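Local structure of putative gamma-glutamylcyclotransferase YkqA (Bacillus subtilis, 2QIK) at residues S24-L37 / D52-D64. The protein probably acts as a gamma-glutamylcyclotransferase of the AIG2-like family, an acyltransferase type of enzyme. Sequence-based numbering, arbitrary orientation.
Sequences SACINEQARTKGSL and DEGYIYGEVYEAD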
ATOM      1  N   SER A  24       7.532  -2.893 -19.176  1.00  9.15           N
ATOM      2  CA  SER A  24       6.356  -2.011 -19.051  1.00  8.97           C
ATOM      3  C   SER A  24       6.461  -1.095 -17.856  1.00  8.70           C
ATOM      4  O   SER A  24       6.759  -1.528 -16.742  1.00  9.96           O
ATOM      5  CB  SER A  24       5.095  -2.862 -18.859  1.00  9.08           C
ATOM      6  OG  SER A  24       4.832  -3.721 -19.938  1.00  9.10           O
ATOM      7  N   ALA A  25       6.199   0.177 -18.051  1.00  9.38           N
ATOM      8  CA  ALA A  25       6.271   1.168 -17.000  1.00 10.18           C
ATOM      9  C   ALA A  25       5.133   0.917 -15.987  1.00  9.17           C
ATOM     10  O   ALA A  25       4.000   0.700 -16.400  1.00  9.57           O
ATOM     11  CB  ALA A  25       6.149   2.546 -17.534  1.00 12.34           C
ATOM     12  N   CYS A  26       5.455   0.996 -14.702  1.00 10.43           N
ATOM     13  CA  CYS A  26       4.429   0.961 -13.660  1.00 10.11           C
ATOM     14  C   CYS A  26       3.916   2.395 -13.491  1.00 10.36           C
ATOM     15  O   CYS A  26       4.691   3.303 -13.119  1.00 11.53           O
ATOM     16  CB  CYS A  26       4.974   0.418 -12.350  1.00 11.62           C
ATOM     17  SG  CYS A  26       3.716   0.352 -11.084  1.00 14.19           S
ATOM     18  N   ILE A  27       2.654   2.602 -13.842  1.00  8.90           N
ATOM     19  CA  ILE A  27       2.032   3.893 -13.715  1.00 10.11           C
ATOM     20  C   ILE A  27       1.476   4.126 -12.269  1.00  9.93           C
ATOM     21  O   ILE A  27       1.542   5.227 -11.750  1.00 12.48           O
ATOM     22  CB  ILE A  27       0.944   4.035 -14.787  1.00 11.05           C
ATOM     23  CG1 ILE A  27       1.452   3.704 -16.202  1.00 12.09           C
ATOM     24  CG2 ILE A  27       0.353   5.470 -14.733  1.00 15.40           C
ATOM     25  CD1 ILE A  27       2.684   4.566 -16.571  1.00 14.02           C
ATOM     26  N   ASN A  28       0.903   3.080 -11.690  1.00  8.92           N
ATOM     27  CA  ASN A  28       0.414   3.146 -10.326  1.00  8.57           C
ATOM     28  C   ASN A  28       0.675   1.858  -9.610  1.00  8.45           C
ATOM     29  O   ASN A  28       0.218   0.801  -9.996  1.00  8.84           O
ATOM     30  CB  ASN A  28      -1.083   3.406 -10.295  1.00  8.82           C
ATOM     31  CG  ASN A  28      -1.481   4.726 -10.892  1.00 10.93           C
ATOM     32  OD1 ASN A  28      -1.484   5.772 -10.179  1.00 16.88           O
ATOM     33  ND2 ASN A  28      -1.786   4.718 -12.118  1.00 10.52           N
ATOM     34  N   GLU A  29       1.367   1.975  -8.482  1.00  8.99           N
ATOM     35  CA  GLU A  29       1.545   0.872  -7.571  1.00  9.36           C
ATOM     36  C   GLU A  29       0.326   0.618  -6.702  1.00  8.05           C
ATOM     37  O   GLU A  29       0.136  -0.515  -6.210  1.00  9.26           O
ATOM     38  CB  GLU A  29       2.754   1.143  -6.596  1.00  9.63           C
ATOM     39  CG  GLU A  29       4.064   1.338  -7.320  1.00 11.99           C
ATOM     40  CD  GLU A  29       5.203   1.789  -6.419  1.00 12.71           C
ATOM     41  OE1 GLU A  29       6.249   2.116  -6.936  1.00 19.07           O
ATOM     42  OE2 GLU A  29       5.080   1.730  -5.188  1.00 12.04           O
ATOM     43  N   GLN A  30      -0.475   1.646  -6.516  1.00  6.92           N
ATOM     44  CA  GLN A  30      -1.629   1.563  -5.624  1.00  7.95           C
ATOM     45  C   GLN A  30      -2.863   1.827  -6.492  1.00  7.70           C
ATOM     46  O   GLN A  30      -3.027   2.885  -7.099  1.00  9.79           O
ATOM     47  CB  GLN A  30      -1.572   2.577  -4.501  1.00  7.88           C
ATOM     48  CG  GLN A  30      -0.257   2.493  -3.678  1.00  7.00           C
ATOM     49  CD  GLN A  30       0.047   1.133  -3.113  1.00  7.39           C
ATOM     50  OE1 GLN A  30      -0.840   0.318  -2.871  1.00  8.38           O
ATOM     51  NE2 GLN A  30       1.363   0.890  -2.849  1.00  8.64           N
ATOM     52  N   ALA A  31      -3.731   0.850  -6.645  1.00  7.10           N
ATOM     53  CA  ALA A  31      -4.870   0.969  -7.546  1.00  6.36           C
ATOM     54  C   ALA A  31      -5.938  -0.052  -7.159  1.00  5.73           C
ATOM     55  O   ALA A  31      -5.620  -1.066  -6.535  1.00  6.72           O
ATOM     56  CB  ALA A  31      -4.453   0.746  -8.991  1.00  6.98           C
ATOM     57  N   ARG A  32      -7.169   0.207  -7.546  1.00  5.84           N
ATOM     58  CA  ARG A  32      -8.259  -0.712  -7.234  1.00  6.58           C
ATOM     59  C   ARG A  32      -9.381  -0.549  -8.249  1.00  5.99           C
ATOM     60  O   ARG A  32      -9.544   0.472  -8.889  1.00  6.80           O
ATOM     61  CB  ARG A  32      -8.799  -0.515  -5.780  1.00  7.36           C
ATOM     62  CG  ARG A  32      -9.598   0.728  -5.576  1.00  7.17           C
ATOM     63  CD  ARG A  32     -10.004   0.907  -4.140  1.00  8.43           C
ATOM     64  NE  ARG A  32     -10.968   1.957  -3.972  1.00  9.05           N
ATOM     65  CZ  ARG A  32     -11.537   2.271  -2.830  1.00  9.66           C
ATOM     66  NH1 ARG A  32     -11.232   1.622  -1.728  1.00 12.20           N
ATOM     67  NH2 ARG A  32     -12.453   3.196  -2.824  1.00 12.43           N
ATOM     68  N   THR A  33     -10.208  -1.580  -8.296  1.00  6.04           N
ATOM     69  CA  THR A  33     -11.458  -1.543  -9.062  1.00  7.22           C
ATOM     70  C   THR A  33     -12.526  -2.311  -8.316  1.00  6.29           C
ATOM     71  O   THR A  33     -12.251  -3.308  -7.675  1.00  7.54           O
ATOM     72  CB  THR A  33     -11.232  -2.056 -10.472  1.00  7.59           C
ATOM     73  OG1 THR A  33     -12.281  -1.664 -11.353  1.00 10.41           O
ATOM     74  CG2 THR A  33     -11.015  -3.528 -10.589  1.00  9.80           C
ATOM     75  N   LYS A  34     -13.772  -1.883  -8.428  1.00  8.33           N
ATOM     76  CA  LYS A  34     -14.863  -2.499  -7.706  1.00  7.89           C
ATOM     77  C   LYS A  34     -15.098  -3.924  -8.283  1.00  9.16           C
ATOM     78  O   LYS A  34     -15.257  -4.091  -9.505  1.00 10.30           O
ATOM     79  CB  LYS A  34     -16.139  -1.672  -7.783  1.00  8.70           C
ATOM     80  CG  LYS A  34     -17.278  -2.337  -7.022  1.00 10.69           C
ATOM     81  CD  LYS A  34     -18.400  -1.391  -6.642  1.00  9.83           C
ATOM     82  CE  LYS A  34     -18.114  -0.479  -5.451  1.00 11.54           C
ATOM     83  NZ  LYS A  34     -19.121   0.551  -5.302  1.00 10.77           N
ATOM     84  N   GLY A  35     -15.142  -4.916  -7.393  1.00  8.42           N
ATOM     85  CA  GLY A  35     -15.251  -6.291  -7.779  1.00  8.89           C
ATOM     86  C   GLY A  35     -14.752  -7.195  -6.715  1.00  8.42           C
ATOM     87  O   GLY A  35     -14.391  -6.735  -5.649  1.00 10.49           O
ATOM     88  N   SER A  36     -14.738  -8.507  -6.988  1.00  9.14           N
ATOM     89  CA  SER A  36     -14.288  -9.482  -6.018  1.00  9.09           C
ATOM     90  C   SER A  36     -13.118 -10.292  -6.604  1.00  9.34           C
ATOM     91  O   SER A  36     -13.086 -10.587  -7.771  1.00  9.63           O
ATOM     92  CB  SER A  36     -15.403 -10.425  -5.712  1.00 10.41           C
ATOM     93  OG  SER A  36     -16.455  -9.782  -5.023  1.00 13.86           O
ATOM     94  N   LEU A  37     -12.215 -10.679  -5.732  1.00  9.04           N
ATOM     95  CA  LEU A  37     -11.040 -11.515  -6.011  1.00  8.79           C
ATOM     96  C   LEU A  37     -11.230 -12.892  -5.404  1.00  9.25           C
ATOM     97  O   LEU A  37     -11.663 -12.983  -4.283  1.00 10.74           O
ATOM     98  CB  LEU A  37      -9.824 -10.837  -5.366  1.00  8.13           C
ATOM     99  CG  LEU A  37      -8.512 -11.550  -5.637  1.00  9.06           C
ATOM    100  CD1 LEU A  37      -8.075 -11.517  -7.067  1.00 11.20           C
ATOM    101  CD2 LEU A  37      -7.407 -10.937  -4.778  1.00  9.72           C
ATOM    102  N   ASP A  52     -21.485  -6.353  -5.838  1.00  9.90           N
ATOM    103  CA  ASP A  52     -20.171  -6.074  -5.253  1.00 11.31           C
ATOM    104  C   ASP A  52     -20.175  -4.798  -4.492  1.00 10.56           C
ATOM    105  O   ASP A  52     -20.504  -3.756  -5.021  1.00 10.50           O
ATOM    106  CB  ASP A  52     -19.131  -6.015  -6.365  1.00 10.59           C
ATOM    107  CG  ASP A  52     -18.897  -7.294  -7.055  1.00 12.09           C
ATOM    108  OD1 ASP A  52     -18.394  -7.294  -8.187  1.00 13.22           O
ATOM    109  OD2 ASP A  52     -19.170  -8.388  -6.534  1.00 16.33           O
ATOM    110  N   GLU A  53     -19.709  -4.837  -3.259  1.00  9.40           N
ATOM    111  CA  GLU A  53     -19.518  -3.683  -2.383  1.00 11.19           C
ATOM    112  C   GLU A  53     -18.110  -3.527  -1.876  1.00 10.55           C
ATOM    113  O   GLU A  53     -17.897  -2.845  -0.892  1.00 15.53           O
ATOM    114  CB  GLU A  53     -20.525  -3.790  -1.173  1.00 12.03           C
ATOM    115  CG  GLU A  53     -21.960  -4.245  -1.547  1.00 12.18           C
ATOM    116  CD  GLU A  53     -22.556  -3.396  -2.594  1.00 13.15           C
ATOM    117  OE1 GLU A  53     -23.473  -3.954  -3.309  1.00 13.08           O
ATOM    118  OE2 GLU A  53     -22.235  -2.211  -2.649  1.00 12.20           O
ATOM    119  N   GLY A  54     -17.205  -4.196  -2.519  1.00  9.85           N
ATOM    120  CA  GLY A  54     -15.792  -4.115  -2.211  1.00 10.86           C
ATOM    121  C   GLY A  54     -14.942  -4.022  -3.457  1.00  9.08           C
ATOM    122  O   GLY A  54     -15.472  -3.923  -4.575  1.00  8.17           O
ATOM    123  N   TYR A  55     -13.643  -4.091  -3.270  1.00  8.35           N
ATOM    124  CA  TYR A  55     -12.684  -3.779  -4.295  1.00  7.30           C
ATOM    125  C   TYR A  55     -11.655  -4.872  -4.440  1.00  7.48           C
ATOM    126  O   TYR A  55     -11.287  -5.581  -3.497  1.00  9.36           O
ATOM    127  CB  TYR A  55     -11.984  -2.453  -3.975  1.00  8.12           C
ATOM    128  CG  TYR A  55     -12.909  -1.300  -3.963  1.00  8.96           C
ATOM    129  CD1 TYR A  55     -13.569  -0.967  -2.788  1.00 10.92           C
ATOM    130  CD2 TYR A  55     -13.188  -0.594  -5.106  1.00 10.94           C
ATOM    131  CE1 TYR A  55     -14.421   0.044  -2.755  1.00 14.50           C
ATOM    132  CE2 TYR A  55     -14.126   0.518  -5.025  1.00 12.30           C
ATOM    133  CZ  TYR A  55     -14.720   0.741  -3.789  1.00 14.23           C
ATOM    134  OH  TYR A  55     -15.698   1.771  -3.641  1.00 18.86           O
ATOM    135  N   ILE A  56     -11.107  -4.954  -5.653  1.00  6.71           N
ATOM    136  CA  ILE A  56      -9.895  -5.712  -6.025  1.00  6.98           C
ATOM    137  C   ILE A  56      -8.756  -4.705  -6.109  1.00  6.02           C
ATOM    138  O   ILE A  56      -8.866  -3.686  -6.783  1.00  7.54           O
ATOM    139  CB  ILE A  56     -10.057  -6.324  -7.434  1.00  8.07           C
ATOM    140  CG1 ILE A  56     -11.272  -7.230  -7.506  1.00 10.03           C
ATOM    141  CG2 ILE A  56      -8.782  -7.103  -7.828  1.00  9.23           C
ATOM    142  CD1 ILE A  56     -11.976  -7.169  -8.864  1.00 10.47           C
ATOM    143  N   TYR A  57      -7.659  -5.000  -5.438  1.00  6.16           N
ATOM    144  CA  TYR A  57      -6.470  -4.172  -5.415  1.00  6.39           C
ATOM    145  C   TYR A  57      -5.430  -4.694  -6.423  1.00  6.13           C
ATOM    146  O   TYR A  57      -5.366  -5.891  -6.688  1.00  7.70           O
ATOM    147  CB  TYR A  57      -5.888  -4.070  -4.010  1.00  7.13           C
ATOM    148  CG  TYR A  57      -6.798  -3.267  -3.140  1.00  7.06           C
ATOM    149  CD1 TYR A  57      -7.858  -3.834  -2.418  1.00  7.33           C
ATOM    150  CD2 TYR A  57      -6.715  -1.884  -3.166  1.00  7.26           C
ATOM    151  CE1 TYR A  57      -8.779  -3.075  -1.744  1.00  7.70           C
ATOM    152  CE2 TYR A  57      -7.613  -1.108  -2.464  1.00  7.30           C
ATOM    153  CZ  TYR A  57      -8.662  -1.694  -1.759  1.00  7.60           C
ATOM    154  OH  TYR A  57      -9.606  -0.855  -1.161  1.00  9.68           O
ATOM    155  N   GLY A  58      -4.675  -3.795  -7.012  1.00  6.38           N
ATOM    156  CA  GLY A  58      -3.693  -4.184  -7.953  1.00  6.36           C
ATOM    157  C   GLY A  58      -2.825  -3.008  -8.370  1.00  6.66           C
ATOM    158  O   GLY A  58      -2.671  -2.037  -7.640  1.00  7.34           O
ATOM    159  N   GLU A  59      -2.229  -3.129  -9.564  1.00  7.59           N
ATOM    160  CA  GLU A  59      -1.231  -2.198 -10.059  1.00  7.81           C
ATOM    161  C   GLU A  59      -1.544  -1.895 -11.516  1.00  8.06           C
ATOM    162  O   GLU A  59      -2.121  -2.752 -12.203  1.00  8.29           O
ATOM    163  CB  GLU A  59       0.161  -2.871 -10.010  1.00  8.51           C
ATOM    164  CG  GLU A  59       0.576  -3.312  -8.615  1.00  9.07           C
ATOM    165  CD  GLU A  59       1.680  -4.328  -8.558  1.00 10.91           C
ATOM    166  OE1 GLU A  59       1.779  -5.069  -7.531  1.00 12.12           O
ATOM    167  OE2 GLU A  59       2.445  -4.516  -9.470  1.00 14.95           O
ATOM    168  N   VAL A  60      -1.203  -0.670 -11.965  1.00  7.45           N
ATOM    169  CA  VAL A  60      -1.432  -0.274 -13.356  1.00  7.03           C
ATOM    170  C   VAL A  60      -0.112  -0.127 -14.070  1.00  6.32           C
ATOM    171  O   VAL A  60       0.774   0.576 -13.591  1.00  7.67           O
ATOM    172  CB  VAL A  60      -2.215   1.009 -13.445  1.00  7.18           C
ATOM    173  CG1 VAL A  60      -2.420   1.467 -14.888  1.00  9.03           C
ATOM    174  CG2 VAL A  60      -3.570   0.926 -12.715  1.00  8.80           C
ATOM    175  N   TYR A  61       0.002  -0.777 -15.223  1.00  6.95           N
ATOM    176  CA  TYR A  61       1.159  -0.704 -16.101  1.00  7.47           C
ATOM    177  C   TYR A  61       0.758  -0.191 -17.469  1.00  8.22           C
ATOM    178  O   TYR A  61      -0.390  -0.288 -17.890  1.00  9.21           O
ATOM    179  CB  TYR A  61       1.771  -2.120 -16.258  1.00  8.30           C
ATOM    180  CG  TYR A  61       2.463  -2.590 -15.030  1.00  7.67           C
ATOM    181  CD1 TYR A  61       1.742  -3.181 -14.008  1.00  8.62           C
ATOM    182  CD2 TYR A  61       3.818  -2.443 -14.828  1.00  9.05           C
ATOM    183  CE1 TYR A  61       2.299  -3.558 -12.841  1.00  8.91           C
ATOM    184  CE2 TYR A  61       4.412  -2.814 -13.656  1.00 10.39           C
ATOM    185  CZ  TYR A  61       3.608  -3.389 -12.626  1.00  9.34           C
ATOM    186  OH  TYR A  61       4.233  -3.725 -11.425  1.00 12.91           O
ATOM    187  N   GLU A  62       1.757   0.361 -18.174  1.00  8.19           N
ATOM    188  CA  GLU A  62       1.564   0.725 -19.559  1.00  9.39           C
ATOM    189  C   GLU A  62       2.174  -0.382 -20.443  1.00  9.55           C
ATOM    190  O   GLU A  62       3.373  -0.566 -20.463  1.00 11.13           O
ATOM    191  CB  GLU A  62       2.289   2.012 -19.820  1.00 12.48           C
ATOM    192  CG  GLU A  62       2.255   2.385 -21.223  1.00 18.51           C
ATOM    193  CD  GLU A  62       1.263   3.308 -21.596  1.00 26.04           C
ATOM    194  OE1 GLU A  62       0.047   2.949 -21.313  1.00 28.86           O
ATOM    195  OE2 GLU A  62       1.772   4.335 -22.251  1.00 34.63           O
ATOM    196  N   ALA A  63       1.306  -1.143 -21.101  1.00  9.28           N
ATOM    197  CA  ALA A  63       1.651  -2.313 -21.864  1.00  9.97           C
ATOM    198  C   ALA A  63       1.621  -2.058 -23.342  1.00 10.57           C
ATOM    199  O   ALA A  63       0.604  -1.599 -23.880  1.00 11.79           O
ATOM    200  CB  ALA A  63       0.732  -3.440 -21.533  1.00 11.06           C
ATOM    201  N   ASP A  64       2.705  -2.402 -24.046  1.00 10.55           N
ATOM    202  CA  ASP A  64       2.671  -2.292 -25.488  1.00 12.20           C
ATOM    203  C   ASP A  64       1.894  -3.441 -26.154  1.00 10.49           C
ATOM    204  O   ASP A  64       1.487  -4.387 -25.489  1.00 10.81           O
ATOM    205  CB  ASP A  64       4.071  -2.021 -26.044  1.00 13.08           C
ATOM    206  CG  ASP A  64       5.006  -3.156 -25.886  1.00 12.16           C
ATOM    207  OD1 ASP A  64       6.198  -2.949 -26.210  1.00 18.59           O
ATOM    208  OD2 ASP A  64       4.669  -4.302 -25.540  1.00 12.90           O
TER
HETATM  209  O   HOH W   1       5.169  -3.086 -22.599  1.00 12.32           O
HETATM  210  O   HOH W   2       5.691   1.033 -20.834  1.00 14.72           O
HETATM  211  O   HOH W   3     -21.667  -0.412  -4.743  1.00 16.50           O
HETATM  212  O   HOH W   4     -16.834  -6.798  -3.948  1.00 20.13           O
HETATM  213  O   HOH W   5     -13.464  -7.394  -2.652  1.00 23.98           O
HETATM  214  O   HOH W   6     -18.202 -10.466  -7.635  1.00 23.09           O
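R32 and Y55 stack across two antiparallel strands. The R32 guanidinium lies flat over one face of the Y55 ring, with CZ 3.6 Å from the ring centroid and the planes 4° apart, a cation-pi contact. R32 NH1 donates to Y57 OH, which lies at the edge of the guanidinium, in its plane, at 3.0 Å. With CG between the backbone N and carbonyl carbon (chi1 73°), the extended R32 chain runs alongside Y57. E86 takes R32 NE in a salt bridge. An alanine here would probably leave the Y55 face uncovered and E86 without its charge partner.

A sulfur-aromatic contact puts C26 SG over one face of the Y61 ring, 4.4 Å from its centroid. Y61 OH donates to E59 OE2 at 2.8 Å.

Backbone bonds join T33 and I56 in both directions. I27 N and N28 N both donate to V60 O, the former at 2.8 Å: a classic beta bulge. Apolar packing brings A31 CB to V60 CG2 at 3.8 Å, while I56 CD1 lies against the G35 backbone.

Strand 25-34 is central in a five-stranded antiparallel sheet, with 55-63 beside it. Strand 3-7 flanks 55-63 and strand 79-87 flanks 25-34. L37 packs on Y8, which probably binds substrate, as in related enzymes.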